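Local coordinates for rhusiopathiae surface protein B (PDB 3V10) that probably binds collagen as a cell-wall-anchored surface adhesin, this chain being its collagen-binding region of two immunoglobulin-like domains, at residues Gly19-Phe30 with Gln147-Gly155; Leu55-Leu66 with Leu117-Tyr125. All blocks are in the same frame, centred on the assembly; numbering follows the deposited sequence.

Interaction 1 of 2, residues Gly19-Phe30 with Gln147-Gly155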
loop_
_atom_site.group_PDB
_atom_site.type_symbol
_atom_site.label_atom_id
_atom_site.label_comp_id
_atom_site.label_asym_id
_atom_site.label_seq_id
_atom_site.Cartn_x
_atom_site.Cartn_y
_atom_site.Cartn_z
ATOM N N GLY A 19 -0.382 9.687 14.707
ATOM C CA GLY A 19 -1.700 9.493 15.279
ATOM C C GLY A 19 -2.140 8.045 15.162
ATOM O O GLY A 19 -1.394 7.197 14.662
ATOM N N LEU A 20 -3.355 7.756 15.618
ATOM C CA LEU A 20 -3.883 6.400 15.569
ATOM C C LEU A 20 -4.048 5.919 14.132
ATOM O O LEU A 20 -4.774 6.523 13.346
ATOM C CB LEU A 20 -5.224 6.339 16.300
ATOM C CG LEU A 20 -5.918 4.989 16.481
ATOM C CD1 LEU A 20 -5.011 4.013 17.234
ATOM C CD2 LEU A 20 -7.218 5.204 17.243
ATOM N N ILE A 21 -3.360 4.836 13.788
ATOM C CA ILE A 21 -3.448 4.282 12.446
ATOM C C ILE A 21 -4.663 3.364 12.426
ATOM O O ILE A 21 -4.751 2.412 13.198
ATOM C CB ILE A 21 -2.160 3.523 12.080
ATOM C CG1 ILE A 21 -0.993 4.515 12.043
ATOM C CG2 ILE A 21 -2.316 2.833 10.723
ATOM C CD1 ILE A 21 0.362 3.878 11.826
ATOM N N ASN A 22 -5.594 3.664 11.524
ATOM C CA ASN A 22 -6.857 2.937 11.424
ATOM C C ASN A 22 -6.894 1.570 10.732
ATOM O O ASN A 22 -7.584 0.658 11.202
ATOM C CB ASN A 22 -7.899 3.868 10.793
ATOM C CG ASN A 22 -9.275 3.251 10.733
ATOM O OD1 ASN A 22 -9.697 2.741 9.693
ATOM N ND2 ASN A 22 -9.986 3.286 11.855
ATOM N N ASN A 23 -6.173 1.422 9.622
ATOM C CA ASN A 23 -6.163 0.155 8.894
ATOM C C ASN A 23 -4.849 -0.024 8.126
ATOM O O ASN A 23 -4.118 0.942 7.900
ATOM C CB ASN A 23 -7.352 0.097 7.930
ATOM C CG ASN A 23 -7.294 1.177 6.875
ATOM O OD1 ASN A 23 -6.386 1.198 6.051
ATOM N ND2 ASN A 23 -8.263 2.088 6.898
ATOM N N PRO A 24 -4.534 -1.266 7.717
ATOM C CA PRO A 24 -3.302 -1.562 6.981
ATOM C C PRO A 24 -3.330 -1.263 5.480
ATOM O O PRO A 24 -2.414 -1.655 4.763
ATOM C CB PRO A 24 -3.102 -3.051 7.256
ATOM C CG PRO A 24 -4.497 -3.553 7.243
ATOM C CD PRO A 24 -5.238 -2.513 8.068
ATOM N N SER A 25 -4.363 -0.566 5.011
ATOM C CA SER A 25 -4.483 -0.256 3.587
ATOM C C SER A 25 -3.358 0.630 3.060
ATOM O O SER A 25 -2.873 0.427 1.945
ATOM C CB SER A 25 -5.830 0.409 3.293
ATOM O OG SER A 25 -5.882 1.730 3.803
ATOM N N GLN A 26 -2.948 1.615 3.853
ATOM C CA GLN A 26 -1.882 2.520 3.443
ATOM C C GLN A 26 -0.582 2.119 4.142
ATOM O O GLN A 26 -0.600 1.480 5.191
ATOM C CB GLN A 26 -2.239 3.966 3.812
ATOM C CG GLN A 26 -3.619 4.437 3.337
ATOM C CD GLN A 26 -3.713 4.622 1.832
ATOM O OE1 GLN A 26 -4.708 5.155 1.321
ATOM N NE2 GLN A 26 -2.685 4.188 1.112
ATOM N N PRO A 27 0.567 2.483 3.560
ATOM C CA PRO A 27 1.844 2.129 4.183
ATOM C C PRO A 27 2.135 2.989 5.407
ATOM O O PRO A 27 1.582 4.082 5.553
ATOM C CB PRO A 27 2.871 2.413 3.082
ATOM C CG PRO A 27 2.059 2.505 1.809
ATOM C CD PRO A 27 0.778 3.143 2.261
ATOM N N ILE A 28 2.990 2.480 6.289
ATOM C CA ILE A 28 3.435 3.238 7.451
ATOM C C ILE A 28 4.843 3.622 7.010
ATOM O O ILE A 28 5.685 2.755 6.791
ATOM C CB ILE A 28 3.476 2.381 8.734
ATOM C CG1 ILE A 28 2.046 2.019 9.145
ATOM C CG2 ILE A 28 4.143 3.151 9.857
ATOM C CD1 ILE A 28 1.926 1.226 10.430
ATOM N N GLU A 29 5.078 4.920 6.850
ATOM C CA GLU A 29 6.357 5.423 6.363
ATOM C C GLU A 29 7.391 5.807 7.405
ATOM O O GLU A 29 7.079 6.415 8.432
ATOM C CB GLU A 29 6.127 6.638 5.466
ATOM C CG GLU A 29 5.204 6.403 4.302
ATOM C CD GLU A 29 4.716 7.708 3.711
ATOM O OE1 GLU A 29 5.562 8.590 3.448
ATOM O OE2 GLU A 29 3.491 7.851 3.516
ATOM N N PHE A 30 8.636 5.459 7.107
ATOM C CA PHE A 30 9.754 5.775 7.976
ATOM C C PHE A 30 10.754 6.572 7.158
ATOM O O PHE A 30 11.131 6.168 6.060
ATOM C CB PHE A 30 10.410 4.493 8.494
ATOM C CG PHE A 30 9.572 3.750 9.486
ATOM C CD1 PHE A 30 9.637 4.061 10.839
ATOM C CD2 PHE A 30 8.689 2.763 9.067
ATOM C CE1 PHE A 30 8.835 3.401 11.763
ATOM C CE2 PHE A 30 7.877 2.094 9.982
ATOM C CZ PHE A 30 7.951 2.414 11.335
ATOM N N GLN A 147 9.905 6.950 18.749
ATOM C CA GLN A 147 8.722 7.721 18.407
ATOM C C GLN A 147 7.559 6.747 18.504
ATOM O O GLN A 147 7.682 5.588 18.108
ATOM C CB GLN A 147 8.845 8.304 16.998
ATOM C CG GLN A 147 9.759 9.521 16.940
ATOM C CD GLN A 147 9.763 10.191 15.582
ATOM O OE1 GLN A 147 8.717 10.350 14.955
ATOM N NE2 GLN A 147 10.941 10.601 15.126
ATOM N N MET A 148 6.436 7.206 19.046
ATOM C CA MET A 148 5.280 6.332 19.218
ATOM C C MET A 148 4.482 6.064 17.953
ATOM O O MET A 148 4.280 6.942 17.115
ATOM C CB MET A 148 4.328 6.888 20.290
ATOM C CG MET A 148 2.990 6.133 20.420
ATOM S SD MET A 148 3.026 4.508 21.250
ATOM C CE MET A 148 3.939 3.585 20.188
ATOM N N ILE A 149 4.041 4.821 17.836
ATOM C CA ILE A 149 3.212 4.372 16.734
ATOM C C ILE A 149 2.029 3.699 17.410
ATOM O O ILE A 149 2.203 2.801 18.242
ATOM C CB ILE A 149 3.947 3.347 15.831
ATOM C CG1 ILE A 149 5.012 4.063 14.994
ATOM C CG2 ILE A 149 2.943 2.616 14.946
ATOM C CD1 ILE A 149 5.767 3.152 14.032
ATOM N N THR A 150 0.831 4.169 17.084
ATOM C CA THR A 150 -0.395 3.621 17.643
ATOM C C THR A 150 -1.203 3.006 16.511
ATOM O O THR A 150 -1.533 3.681 15.534
ATOM C CB THR A 150 -1.238 4.719 18.334
ATOM O OG1 THR A 150 -1.624 5.706 17.372
ATOM C CG2 THR A 150 -0.426 5.389 19.428
ATOM N N ILE A 151 -1.513 1.720 16.649
ATOM C CA ILE A 151 -2.259 0.996 15.633
ATOM C C ILE A 151 -3.569 0.462 16.182
ATOM O O ILE A 151 -3.600 -0.204 17.214
ATOM C CB ILE A 151 -1.442 -0.199 15.085
ATOM C CG1 ILE A 151 -0.189 0.307 14.366
ATOM C CG2 ILE A 151 -2.305 -1.035 14.138
ATOM C CD1 ILE A 151 0.759 -0.798 13.948
ATOM N N SER A 152 -4.652 0.756 15.478
ATOM C CA SER A 152 -5.964 0.300 15.896
ATOM C C SER A 152 -6.199 -1.159 15.541
ATOM O O SER A 152 -5.986 -1.580 14.403
ATOM C CB SER A 152 -7.055 1.147 15.244
ATOM O OG SER A 152 -8.325 0.555 15.454
ATOM N N GLN A 153 -6.636 -1.924 16.534
ATOM C CA GLN A 153 -6.954 -3.329 16.347
ATOM C C GLN A 153 -8.453 -3.412 16.566
ATOM O O GLN A 153 -8.915 -3.611 17.686
ATOM C CB GLN A 153 -6.227 -4.188 17.376
ATOM C CG GLN A 153 -4.734 -4.269 17.166
ATOM C CD GLN A 153 -4.048 -5.038 18.271
ATOM O OE1 GLN A 153 -3.838 -4.516 19.367
ATOM N NE2 GLN A 153 -3.708 -6.293 17.997
ATOM N N PRO A 154 -9.236 -3.252 15.489
ATOM C CA PRO A 154 -10.697 -3.302 15.573
ATOM C C PRO A 154 -11.253 -4.613 16.107
ATOM O O PRO A 154 -10.757 -5.692 15.787
ATOM C CB PRO A 154 -11.132 -3.030 14.135
ATOM C CG PRO A 154 -10.028 -3.668 13.341
ATOM C CD PRO A 154 -8.798 -3.188 14.082
ATOM N N GLY A 155 -12.284 -4.508 16.935
ATOM C CA GLY A 155 -12.903 -5.695 17.487
ATOM C C GLY A 155 -13.810 -6.303 16.440
ATOM O O GLY A 155 -14.138 -5.652 15.447
HETATM O O HOH W 1 1.112 6.485 15.117
HETATM O O HOH W 2 -5.910 -2.138 11.777
#
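A short parallel strand pairing joins L20-I21 to strand 150-153 at one edge of a three-stranded mixed sheet, and the inner face of that sheet packs on residues of strand 28-35. The pairing rests on I21, whose N and O both bond to strand 150-153, bracketing I151. Its N donates to T150 O at 2.8 Å in a nearly straight bond (172°), and its O receives S152 N at 2.8 Å, nearly in line with the carbonyl. At the ends of the pairing water takes over from direct bonds: one molecule donates to G19 O and accepts from T150 N, another donates firmly to S152 O and weakly to N22 O.

On the outward face, L20 and T150 cross at about a right angle. With chi1 of T150 at 62°, OG1 sits between its own backbone N and carbonyl carbon and is pressed against L20 CA, 3.0 Å away. CD1 of L20 runs on past it to lie 3.7 Å from S152 N. The contacts on the buried side are apolar. I21 CD1 meets I149 CG2 at 4.2 Å, while CD1 of I28 touches CD1 of I151, also at 4.2 Å. The F30 and I149 side chains cross at about a right angle, with F30 CZ 3.5 Å from I149 CD1. Y121 of strand 112-123 lies against both I28 and I151 and extends this apolar layer.

The loop between the two strands of 19-30 contains an Asx turn, in which N23 OD1 accepts S25 N in the carbonyl plane, on a lone pair. Strands 20-21 and 28-35 belong to different sheets with their isoleucines facing each other, the layered packing of a beta sandwich, here in the N-terminal immunoglobulin-like domain of a collagen adhesin.

Interaction 2 of 2, residues Leu55-Leu66 with Leu117-Tyr125; sequences LPSNDEVSLRSL and LKSVYDNAY
Strand 61-65 and the end of strand 112-123 are joined as antiparallel neighbours, with S62-D122 and R64-V120 as hydrogen-bonded pairs. R64 and V120 exchange two backbone bonds of 2.9 Å each. Around S62 the pairing is slacker: D122 N reaches S62 O at 3.1 Å, but the return bond from S62 N to D122 O is weak. A124 N adds a bond to E60 O just beyond the strand.

Apolar contacts line the face carrying V61, L63 and Y121. L63 CD1 packs on Y121 CB at 3.8 Å, and V61 runs alongside Y121, its CG1 4.2 Å from CD2 of the ring. On the other face R64 lies beside V120, CG 3.8 Å from V120 CG1; its guanidinium is modelled over that methyl and facing D122, but its exact place is doubtful. L66 CD1 closes on V120 CB from the strand end.

Polar side chains act at the other end. The E60 carboxylate lies beside Y125, its OE2 at the ring edge, and OE1 has a salt bridge to K131 and a hydrogen bond from Q153 NE2. N58 OD1 takes E60 N and V61 N from opposite faces of its amide plane, the first bond making an Asx turn and the second an Asx motif. V61 and Y121 pack on I151 of the small sheet, while strand 112-123 also pairs with 28-35 and 311-315 in the N-terminal immunoglobulin-like domain.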
loop_
_atom_site.group_PDB
_atom_site.type_symbol
_atom_site.label_atom_id
_atom_site.label_comp_id
_atom_site.label_asym_id
_atom_site.label_seq_id
_atom_site.Cartn_x
_atom_site.Cartn_y
_atom_site.Cartn_z
ATOM N N LEU A 55 11.941 -3.025 12.100
ATOM C CA LEU A 55 10.575 -2.556 12.250
ATOM C C LEU A 55 10.012 -3.160 13.537
ATOM O O LEU A 55 10.313 -4.300 13.886
ATOM C CB LEU A 55 9.749 -2.962 11.027
ATOM C CG LEU A 55 10.133 -2.208 9.747
ATOM C CD1 LEU A 55 9.577 -2.920 8.525
ATOM C CD2 LEU A 55 9.630 -0.761 9.821
ATOM N N PRO A 56 9.179 -2.398 14.259
ATOM C CA PRO A 56 8.585 -2.855 15.519
ATOM C C PRO A 56 7.519 -3.932 15.385
ATOM O O PRO A 56 6.972 -4.159 14.308
ATOM C CB PRO A 56 8.020 -1.565 16.109
ATOM C CG PRO A 56 7.519 -0.869 14.868
ATOM C CD PRO A 56 8.638 -1.086 13.862
ATOM N N SER A 57 7.225 -4.595 16.495
ATOM C CA SER A 57 6.206 -5.630 16.495
ATOM C C SER A 57 5.955 -6.105 17.913
ATOM O O SER A 57 6.769 -5.879 18.799
ATOM C CB SER A 57 6.674 -6.827 15.667
ATOM O OG SER A 57 7.782 -7.451 16.295
ATOM N N ASN A 58 4.808 -6.736 18.128
ATOM C CA ASN A 58 4.517 -7.330 19.425
ATOM C C ASN A 58 3.939 -8.697 19.096
ATOM O O ASN A 58 4.173 -9.199 18.000
ATOM C CB ASN A 58 3.568 -6.475 20.296
ATOM C CG ASN A 58 2.225 -6.208 19.657
ATOM O OD1 ASN A 58 1.688 -7.031 18.926
ATOM N ND2 ASN A 58 1.655 -5.046 19.972
ATOM N N ASP A 59 3.199 -9.311 20.007
ATOM C CA ASP A 59 2.663 -10.641 19.723
ATOM C C ASP A 59 1.511 -10.717 18.726
ATOM O O ASP A 59 1.220 -11.794 18.203
ATOM C CB ASP A 59 2.261 -11.329 21.032
ATOM C CG ASP A 59 3.440 -11.990 21.725
ATOM O OD1 ASP A 59 4.485 -11.326 21.883
ATOM O OD2 ASP A 59 3.322 -13.175 22.114
ATOM N N GLU A 60 0.864 -9.591 18.450
ATOM C CA GLU A 60 -0.263 -9.583 17.514
ATOM C C GLU A 60 -0.061 -8.693 16.287
ATOM O O GLU A 60 -0.658 -8.930 15.237
ATOM C CB GLU A 60 -1.541 -9.147 18.240
ATOM C CG GLU A 60 -1.868 -9.981 19.469
ATOM C CD GLU A 60 -3.167 -9.568 20.133
ATOM O OE1 GLU A 60 -3.453 -8.351 20.196
ATOM O OE2 GLU A 60 -3.898 -10.463 20.602
ATOM N N VAL A 61 0.777 -7.672 16.419
ATOM C CA VAL A 61 1.026 -6.743 15.318
ATOM C C VAL A 61 2.507 -6.656 14.956
ATOM O O VAL A 61 3.354 -6.401 15.812
ATOM C CB VAL A 61 0.521 -5.323 15.677
ATOM C CG1 VAL A 61 0.730 -4.368 14.499
ATOM C CG2 VAL A 61 -0.938 -5.379 16.059
ATOM N N SER A 62 2.817 -6.876 13.681
ATOM C CA SER A 62 4.191 -6.805 13.204
ATOM C C SER A 62 4.264 -5.960 11.942
ATOM O O SER A 62 3.430 -6.092 11.048
ATOM C CB SER A 62 4.741 -8.210 12.906
ATOM O OG SER A 62 4.955 -8.949 14.100
ATOM N N LEU A 63 5.248 -5.071 11.887
ATOM C CA LEU A 63 5.446 -4.240 10.708
ATOM C C LEU A 63 6.524 -4.918 9.889
ATOM O O LEU A 63 7.477 -5.460 10.448
ATOM C CB LEU A 63 5.899 -2.830 11.091
ATOM C CG LEU A 63 4.772 -1.834 11.373
ATOM C CD1 LEU A 63 3.988 -2.281 12.593
ATOM C CD2 LEU A 63 5.363 -0.447 11.594
ATOM N N ARG A 64 6.367 -4.902 8.571
ATOM C CA ARG A 64 7.342 -5.535 7.692
ATOM C C ARG A 64 7.419 -4.811 6.354
ATOM O O ARG A 64 6.549 -4.000 6.015
ATOM C CB ARG A 64 6.969 -7.004 7.461
ATOM C CG ARG A 64 5.705 -7.218 6.635
ATOM C CD ARG A 64 5.550 -8.683 6.252
ATOM N NE ARG A 64 4.549 -8.883 5.206
ATOM C CZ ARG A 64 3.252 -8.642 5.359
ATOM N NH1 ARG A 64 2.412 -8.849 4.358
ATOM N NH2 ARG A 64 2.791 -8.194 6.517
ATOM N N SER A 65 8.478 -5.088 5.604
ATOM C CA SER A 65 8.646 -4.478 4.293
ATOM C C SER A 65 7.577 -5.058 3.365
ATOM O O SER A 65 7.051 -6.141 3.622
ATOM C CB SER A 65 10.047 -4.793 3.746
ATOM O OG SER A 65 10.132 -4.530 2.355
ATOM N N LEU A 66 7.236 -4.340 2.303
ATOM C CA LEU A 66 6.242 -4.835 1.348
ATOM C C LEU A 66 6.895 -5.825 0.390
ATOM O O LEU A 66 6.212 -6.553 -0.337
ATOM C CB LEU A 66 5.665 -3.691 0.513
ATOM C CG LEU A 66 4.580 -2.779 1.084
ATOM C CD1 LEU A 66 5.055 -2.118 2.371
ATOM C CD2 LEU A 66 4.234 -1.729 0.028
ATOM N N LEU A 117 11.602 4.440 3.948
ATOM C CA LEU A 117 11.127 3.064 4.027
ATOM C C LEU A 117 9.615 2.952 4.147
ATOM O O LEU A 117 8.990 3.672 4.915
ATOM C CB LEU A 117 11.789 2.374 5.228
ATOM C CG LEU A 117 11.362 0.958 5.618
ATOM C CD1 LEU A 117 11.759 -0.037 4.538
ATOM C CD2 LEU A 117 12.037 0.590 6.935
ATOM N N LYS A 118 9.037 2.036 3.377
ATOM C CA LYS A 118 7.600 1.810 3.405
ATOM C C LYS A 118 7.347 0.483 4.096
ATOM O O LYS A 118 8.058 -0.491 3.847
ATOM C CB LYS A 118 7.048 1.773 1.977
ATOM C CG LYS A 118 7.358 3.028 1.180
ATOM C CD LYS A 118 6.875 4.264 1.924
ATOM C CE LYS A 118 7.241 5.547 1.199
ATOM N NZ LYS A 118 6.501 5.683 -0.087
ATOM N N SER A 119 6.340 0.437 4.963
ATOM C CA SER A 119 6.035 -0.799 5.672
ATOM C C SER A 119 4.544 -1.096 5.706
ATOM O O SER A 119 3.713 -0.213 5.498
ATOM C CB SER A 119 6.572 -0.738 7.107
ATOM O OG SER A 119 5.845 0.197 7.885
ATOM N N VAL A 120 4.220 -2.357 5.956
ATOM C CA VAL A 120 2.838 -2.802 6.049
ATOM C C VAL A 120 2.728 -3.592 7.344
ATOM O O VAL A 120 3.707 -4.199 7.791
ATOM C CB VAL A 120 2.460 -3.712 4.846
ATOM C CG1 VAL A 120 3.451 -4.866 4.723
ATOM C CG2 VAL A 120 1.054 -4.249 5.017
ATOM N N TYR A 121 1.561 -3.572 7.975
ATOM C CA TYR A 121 1.410 -4.324 9.211
ATOM C C TYR A 121 0.328 -5.384 9.150
ATOM O O TYR A 121 -0.671 -5.242 8.444
ATOM C CB TYR A 121 1.136 -3.398 10.409
ATOM C CG TYR A 121 -0.221 -2.730 10.432
ATOM C CD1 TYR A 121 -0.402 -1.458 9.897
ATOM C CD2 TYR A 121 -1.319 -3.357 11.026
ATOM C CE1 TYR A 121 -1.637 -0.817 9.954
ATOM C CE2 TYR A 121 -2.563 -2.726 11.088
ATOM C CZ TYR A 121 -2.710 -1.453 10.554
ATOM O OH TYR A 121 -3.913 -0.792 10.650
ATOM N N ASP A 122 0.570 -6.466 9.881
ATOM C CA ASP A 122 -0.371 -7.565 9.990
ATOM C C ASP A 122 -0.904 -7.451 11.408
ATOM O O ASP A 122 -0.201 -6.987 12.300
ATOM C CB ASP A 122 0.326 -8.919 9.819
ATOM C CG ASP A 122 0.820 -9.152 8.405
ATOM O OD1 ASP A 122 0.051 -8.896 7.450
ATOM O OD2 ASP A 122 1.974 -9.605 8.249
ATOM N N ASN A 123 -2.147 -7.863 11.615
ATOM C CA ASN A 123 -2.758 -7.805 12.939
ATOM C C ASN A 123 -3.552 -9.086 13.140
ATOM O O ASN A 123 -4.541 -9.324 12.455
ATOM C CB ASN A 123 -3.659 -6.568 13.038
ATOM C CG ASN A 123 -4.698 -6.679 14.140
ATOM O OD1 ASN A 123 -4.425 -7.178 15.234
ATOM N ND2 ASN A 123 -5.899 -6.190 13.857
ATOM N N ALA A 124 -3.099 -9.908 14.081
ATOM C CA ALA A 124 -3.725 -11.198 14.365
ATOM C C ALA A 124 -4.904 -11.157 15.334
ATOM O O ALA A 124 -5.612 -12.154 15.492
ATOM C CB ALA A 124 -2.669 -12.165 14.886
ATOM N N TYR A 125 -5.119 -10.012 15.973
ATOM C CA TYR A 125 -6.211 -9.865 16.935
ATOM C C TYR A 125 -7.578 -10.113 16.308
ATOM O O TYR A 125 -7.877 -9.606 15.231
ATOM C CB TYR A 125 -6.186 -8.462 17.546
ATOM C CG TYR A 125 -7.255 -8.225 18.593
ATOM C CD1 TYR A 125 -7.245 -8.927 19.797
ATOM C CD2 TYR A 125 -8.257 -7.278 18.391
ATOM C CE1 TYR A 125 -8.207 -8.688 20.781
ATOM C CE2 TYR A 125 -9.222 -7.031 19.365
ATOM C CZ TYR A 125 -9.188 -7.739 20.558
ATOM O OH TYR A 125 -10.127 -7.487 21.536
HETATM O O HOH W 3 9.261 -1.953 1.872
#

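Both contacts build the same N-terminal domain, their centres about 9 Å apart: I21, I28, F30, V61, L63 and Y121 are buried, whereas L20, N22, D122 and A124 are exposed. Strands 28-35 and 112-123 are neighbours in one sheet, so interaction 1 packs a second, small sheet against the surface that interaction 2 helps to form. Bonds from L117 N to F30 O and from S119 OG to I28 O join them; Y121, V61 and I151 share the apolar layer between. Interaction 1 spends few backbone bonds, eked out with water, and relies on isoleucines and a phenylalanine. Interaction 2 buries more surface, has the longer strand pairing, and carries charged groups along its outer face and end.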